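PDB 2IUY: glycosyltransferase from Streptomyces viridochromogenes, which probably transfers a sugar from a nucleotide donor during avilamycin A biosynthesis, as a retaining GT-B glycosyltransferase of family GT4. Local coordinates for residues Ser109-His112 with Phe113-Pro117; Gly244-Gly247 with Gly248-Glu252. All coordinates share one frame; numbering follows the deposited sequence.

Contact 1: residues Ser109-His112 with Phe113-Pro117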
loop_
_atom_site.group_PDB
_atom_site.type_symbol
_atom_site.label_atom_id
_atom_site.label_comp_id
_atom_site.label_asym_id
_atom_site.label_seq_id
_atom_site.Cartn_x
_atom_site.Cartn_y
_atom_site.Cartn_z
ATOM N N SER A 109 8.836 10.924 7.842
ATOM C CA SER A 109 8.778 9.894 6.762
ATOM C C SER A 109 7.697 8.870 7.034
ATOM O O SER A 109 7.459 8.551 8.177
ATOM C CB SER A 109 10.148 9.152 6.626
ATOM O OG SER A 109 11.216 10.081 6.408
ATOM N N SER A 110 7.092 8.316 5.985
ATOM C CA SER A 110 6.387 7.021 6.099
ATOM C C SER A 110 7.292 6.001 5.400
ATOM O O SER A 110 7.543 6.094 4.201
ATOM C CB SER A 110 5.032 7.017 5.393
ATOM O OG SER A 110 4.075 7.856 6.000
ATOM N N HIS A 111 7.769 5.038 6.161
ATOM C CA HIS A 111 8.527 3.917 5.627
ATOM C C HIS A 111 7.676 2.832 4.985
ATOM O O HIS A 111 6.847 2.208 5.646
ATOM C CB HIS A 111 9.428 3.311 6.704
ATOM C CG HIS A 111 10.615 2.617 6.120
ATOM N ND1 HIS A 111 11.389 3.199 5.134
ATOM C CD2 HIS A 111 11.120 1.374 6.318
ATOM C CE1 HIS A 111 12.332 2.351 4.768
ATOM N NE2 HIS A 111 12.190 1.238 5.468
ATOM N N HIS A 112 7.908 2.613 3.700
ATOM C CA HIS A 112 7.168 1.616 2.935
ATOM C C HIS A 112 8.020 0.395 2.531
ATOM O O HIS A 112 7.667 -0.334 1.575
ATOM C CB HIS A 112 6.566 2.289 1.701
ATOM C CG HIS A 112 5.671 3.458 2.051
ATOM N ND1 HIS A 112 4.575 3.323 2.874
ATOM C CD2 HIS A 112 5.699 4.758 1.677
ATOM C CE1 HIS A 112 3.980 4.493 3.018
ATOM N NE2 HIS A 112 4.627 5.380 2.279
ATOM N N PHE A 113 9.134 0.178 3.231
ATOM C CA PHE A 113 10.080 -0.883 2.775
ATOM C C PHE A 113 10.430 -1.898 3.877
ATOM O O PHE A 113 10.349 -1.580 5.052
ATOM C CB PHE A 113 11.343 -0.247 2.138
ATOM C CG PHE A 113 11.053 0.520 0.916
ATOM C CD1 PHE A 113 10.913 -0.120 -0.296
ATOM C CD2 PHE A 113 10.881 1.903 0.967
ATOM C CE1 PHE A 113 10.597 0.599 -1.462
ATOM C CE2 PHE A 113 10.603 2.625 -0.183
ATOM C CZ PHE A 113 10.453 1.978 -1.391
ATOM N N THR A 114 10.780 -3.126 3.475
ATOM C CA THR A 114 11.246 -4.162 4.400
ATOM C C THR A 114 12.657 -3.850 4.946
ATOM O O THR A 114 13.099 -4.384 5.965
ATOM C CB THR A 114 11.241 -5.520 3.699
ATOM O OG1 THR A 114 11.318 -6.551 4.660
ATOM C CG2 THR A 114 12.415 -5.654 2.719
ATOM N N THR A 115 13.350 -2.967 4.246
ATOM C CA THR A 115 14.737 -2.594 4.534
ATOM C C THR A 115 14.789 -1.491 5.605
ATOM O O THR A 115 13.805 -0.804 5.866
ATOM C CB THR A 115 15.448 -2.122 3.226
ATOM O OG1 THR A 115 14.648 -1.150 2.570
ATOM C CG2 THR A 115 15.656 -3.300 2.247
ATOM N N ARG A 116 15.933 -1.300 6.227
ATOM C CA ARG A 116 15.992 -0.289 7.296
ATOM C C ARG A 116 16.101 1.103 6.677
ATOM O O ARG A 116 16.844 1.275 5.679
ATOM C CB ARG A 116 17.185 -0.552 8.163
ATOM C CG ARG A 116 17.212 -1.958 8.737
ATOM C CD ARG A 116 18.271 -2.016 9.815
ATOM N NE ARG A 116 18.011 -1.051 10.891
ATOM C CZ ARG A 116 18.733 -0.967 12.015
ATOM N NH1 ARG A 116 19.790 -1.768 12.198
ATOM N NH2 ARG A 116 18.392 -0.079 12.960
ATOM N N PRO A 117 15.358 2.094 7.231
ATOM C CA PRO A 117 15.256 3.431 6.595
ATOM C C PRO A 117 16.549 4.234 6.494
ATOM O O PRO A 117 17.361 4.235 7.404
ATOM C CB PRO A 117 14.234 4.187 7.503
ATOM C CG PRO A 117 14.228 3.418 8.783
ATOM C CD PRO A 117 14.513 2.009 8.454
#
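The imidazole of His-111 plugs the turn that Phe-113 to Pro-117 makes around it. Its NE2 donates to the backbone O of Thr-115 at 2.6 Å with an N-H...O angle of 159°; the oxygen lies close to the ring plane, while the NE2 is tilted 27° from the carbonyl plane. Both faces are occupied. Over one, the backbone N of Phe-113 sits above the ring centre; over the opposite one, Pro-117 CB makes a CH-pi contact 3.9 Å from the ring centroid, and Pro-117 CA is 3.6 Å from His-111 CE1. The side chain extends into this slot because CG is anti to the backbone N (chi1 -155°). With the ring held on both faces and at its edge, its rotation is fixed. His-111 lies toward the C-terminal end of strand 106-111 of the parallel N-terminal sheet, and the turn follows at the edge from which the loops of a GT-B Rossmann-like domain face the interdomain cleft. The packing is looser towards Phe-113. Its ring meets that of His-111 obliquely, centroids 5.9 Å apart, and lies against Ile-32 of helix 31-45, about 8 Å from the side chain of the UDP-binding Tyr-29. His-112 points its imidazole away from the turn, where NE2 is hydrogen-bonded to His-91 ND1. On the solvent side the side chain of the exposed Arg-116 starts away from residues 109-112, and its NE is hydrogen-bonded to Cys-134 O.

Contact 2: residues Gly244-Gly247 with Gly248-Glu252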
loop_
_atom_site.group_PDB
_atom_site.type_symbol
_atom_site.label_atom_id
_atom_site.label_comp_id
_atom_site.label_asym_id
_atom_site.label_seq_id
_atom_site.Cartn_x
_atom_site.Cartn_y
_atom_site.Cartn_z
ATOM N N GLY A 244 15.918 -12.410 -0.601
ATOM C CA GLY A 244 15.940 -11.780 -1.905
ATOM C C GLY A 244 16.956 -10.666 -1.929
ATOM O O GLY A 244 17.738 -10.496 -0.967
ATOM N N PRO A 245 16.970 -9.907 -3.036
ATOM C CA PRO A 245 17.919 -8.778 -3.223
ATOM C C PRO A 245 17.754 -7.615 -2.219
ATOM O O PRO A 245 18.659 -6.805 -2.149
ATOM C CB PRO A 245 17.663 -8.313 -4.662
ATOM C CG PRO A 245 16.275 -8.853 -5.002
ATOM C CD PRO A 245 16.093 -10.116 -4.210
ATOM N N TRP A 246 16.652 -7.538 -1.459
ATOM C CA TRP A 246 16.533 -6.555 -0.376
ATOM C C TRP A 246 17.524 -6.830 0.751
ATOM O O TRP A 246 17.881 -5.903 1.479
ATOM C CB TRP A 246 15.097 -6.484 0.214
ATOM C CG TRP A 246 14.536 -7.836 0.487
ATOM C CD1 TRP A 246 14.674 -8.586 1.626
ATOM C CD2 TRP A 246 13.819 -8.659 -0.459
ATOM N NE1 TRP A 246 14.054 -9.812 1.457
ATOM C CE2 TRP A 246 13.531 -9.876 0.184
ATOM C CE3 TRP A 246 13.375 -8.458 -1.776
ATOM C CZ2 TRP A 246 12.792 -10.880 -0.437
ATOM C CZ3 TRP A 246 12.687 -9.445 -2.396
ATOM C CH2 TRP A 246 12.382 -10.651 -1.724
ATOM N N GLY A 247 17.948 -8.094 0.928
ATOM C CA GLY A 247 18.646 -8.484 2.150
ATOM C C GLY A 247 17.712 -8.870 3.321
ATOM O O GLY A 247 16.764 -8.161 3.610
ATOM N N GLY A 248 17.980 -10.010 3.965
ATOM C CA GLY A 248 17.210 -10.490 5.104
ATOM C C GLY A 248 15.896 -11.114 4.699
ATOM O O GLY A 248 15.572 -11.209 3.507
ATOM N N ILE A 249 15.110 -11.516 5.688
ATOM C CA ILE A 249 13.812 -12.118 5.414
ATOM C C ILE A 249 12.824 -11.028 5.040
ATOM O O ILE A 249 12.790 -9.966 5.671
ATOM C CB ILE A 249 13.268 -12.935 6.589
ATOM C CG1 ILE A 249 14.238 -14.049 6.981
ATOM C CG2 ILE A 249 12.006 -13.684 6.158
ATOM C CD1 ILE A 249 14.419 -15.145 5.864
ATOM N N TRP A 250 12.050 -11.296 3.988
ATOM C CA TRP A 250 10.946 -10.428 3.599
ATOM C C TRP A 250 9.935 -10.243 4.780
ATOM O O TRP A 250 9.528 -11.200 5.444
ATOM C CB TRP A 250 10.237 -10.936 2.317
ATOM C CG TRP A 250 9.087 -9.991 1.921
ATOM C CD1 TRP A 250 7.758 -10.143 2.205
ATOM C CD2 TRP A 250 9.200 -8.746 1.223
ATOM N NE1 TRP A 250 7.050 -9.098 1.698
ATOM C CE2 TRP A 250 7.906 -8.214 1.107
ATOM C CE3 TRP A 250 10.268 -8.058 0.644
ATOM C CZ2 TRP A 250 7.637 -6.994 0.455
ATOM C CZ3 TRP A 250 10.008 -6.846 -0.027
ATOM C CH2 TRP A 250 8.696 -6.330 -0.122
ATOM N N CYS A 251 9.547 -8.999 5.006
ATOM C CA CYS A 251 8.575 -8.667 6.047
ATOM C C CYS A 251 7.624 -7.623 5.444
ATOM O O CYS A 251 8.026 -6.471 5.243
ATOM C CB CYS A 251 9.318 -8.088 7.252
ATOM S SG CYS A 251 8.306 -7.482 8.645
ATOM N N GLU A 252 6.392 -8.030 5.106
ATOM C CA GLU A 252 5.461 -7.145 4.341
ATOM C C GLU A 252 5.281 -5.856 5.161
ATOM O O GLU A 252 4.887 -5.939 6.299
ATOM C CB GLU A 252 4.124 -7.846 4.067
ATOM C CG GLU A 252 3.192 -7.108 3.062
ATOM C CD GLU A 252 3.806 -7.008 1.702
ATOM O OE1 GLU A 252 4.302 -8.028 1.187
ATOM O OE2 GLU A 252 3.848 -5.908 1.134
HETATM O O HOH W 1 14.057 -7.617 4.973
#
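Trp-246, the third residue of a type I beta turn from Gly-244 to Gly-247 closed by Gly-247 N to Gly-244 O, meets Trp-250 edge-to-face in the loop between strand 234-237 and helix 256-263 of the C-terminal GT-B domain. The Trp-246 side chain leaves the turn with CG wedged between the backbone N and the carbonyl carbon (chi1 47°), which folds the indole back over Gly-244, whose CA lies against one face. From CB the chain reaches CG and then the pyrrole edge: CD1 is 3.4 Å from Gly-248 O, and NE1 gives that same oxygen a weak, bent hydrogen bond of 2.9 Å at 127°. Gly-248 O has a second partner in Thr-243 OG1. Farther along, CD2 and CE2 lie beneath Trp-250 CE3, which stands 3.6 Å above the plane of the Trp-246 ring, over its centre, on the face opposite Gly-244. On the benzo rim, CZ2 packs 3.8 Å from Trp-250 CB, while CE3, CZ3 and CH2 complete the face under Trp-250 CE3. The six-membered rings of Trp-246 and Trp-250 have their planes at 68°. The backbone angles of Gly-247 call for glycine, and the positive phi of Gly-248 favours it; a water bridges the carbonyls of Gly-247 and Ile-249. Trp-250 is steadied at its far end, where NE1 donates nearly in its ring plane to Glu-252 OE1, 3.0 Å away, while Glu-252 OE2 forms a salt bridge with NZ of Lys-175, a residue that binds UDP.

How the contacts relate
From the N terminus, the chain runs through the N-terminal sheet to strand 106-111, where contact 1 closes a short turn ahead of strand 123-125. It then crosses into the C-terminal sheet, and contact 2 closes another local turn between strand 234-237 and helix 256-263. The two are in series, neither nested nor crossed, with centres 12 Å apart. They meet across the interdomain cleft: Thr-114 OG1 probably hydrogen-bonds Cys-251 N at 3.0 Å, and Thr-114 CG2 packs on Trp-246 CB and Trp-250 CE3. Residues 113-117 and 244-252 thus join the two domains near residues that bind UDP.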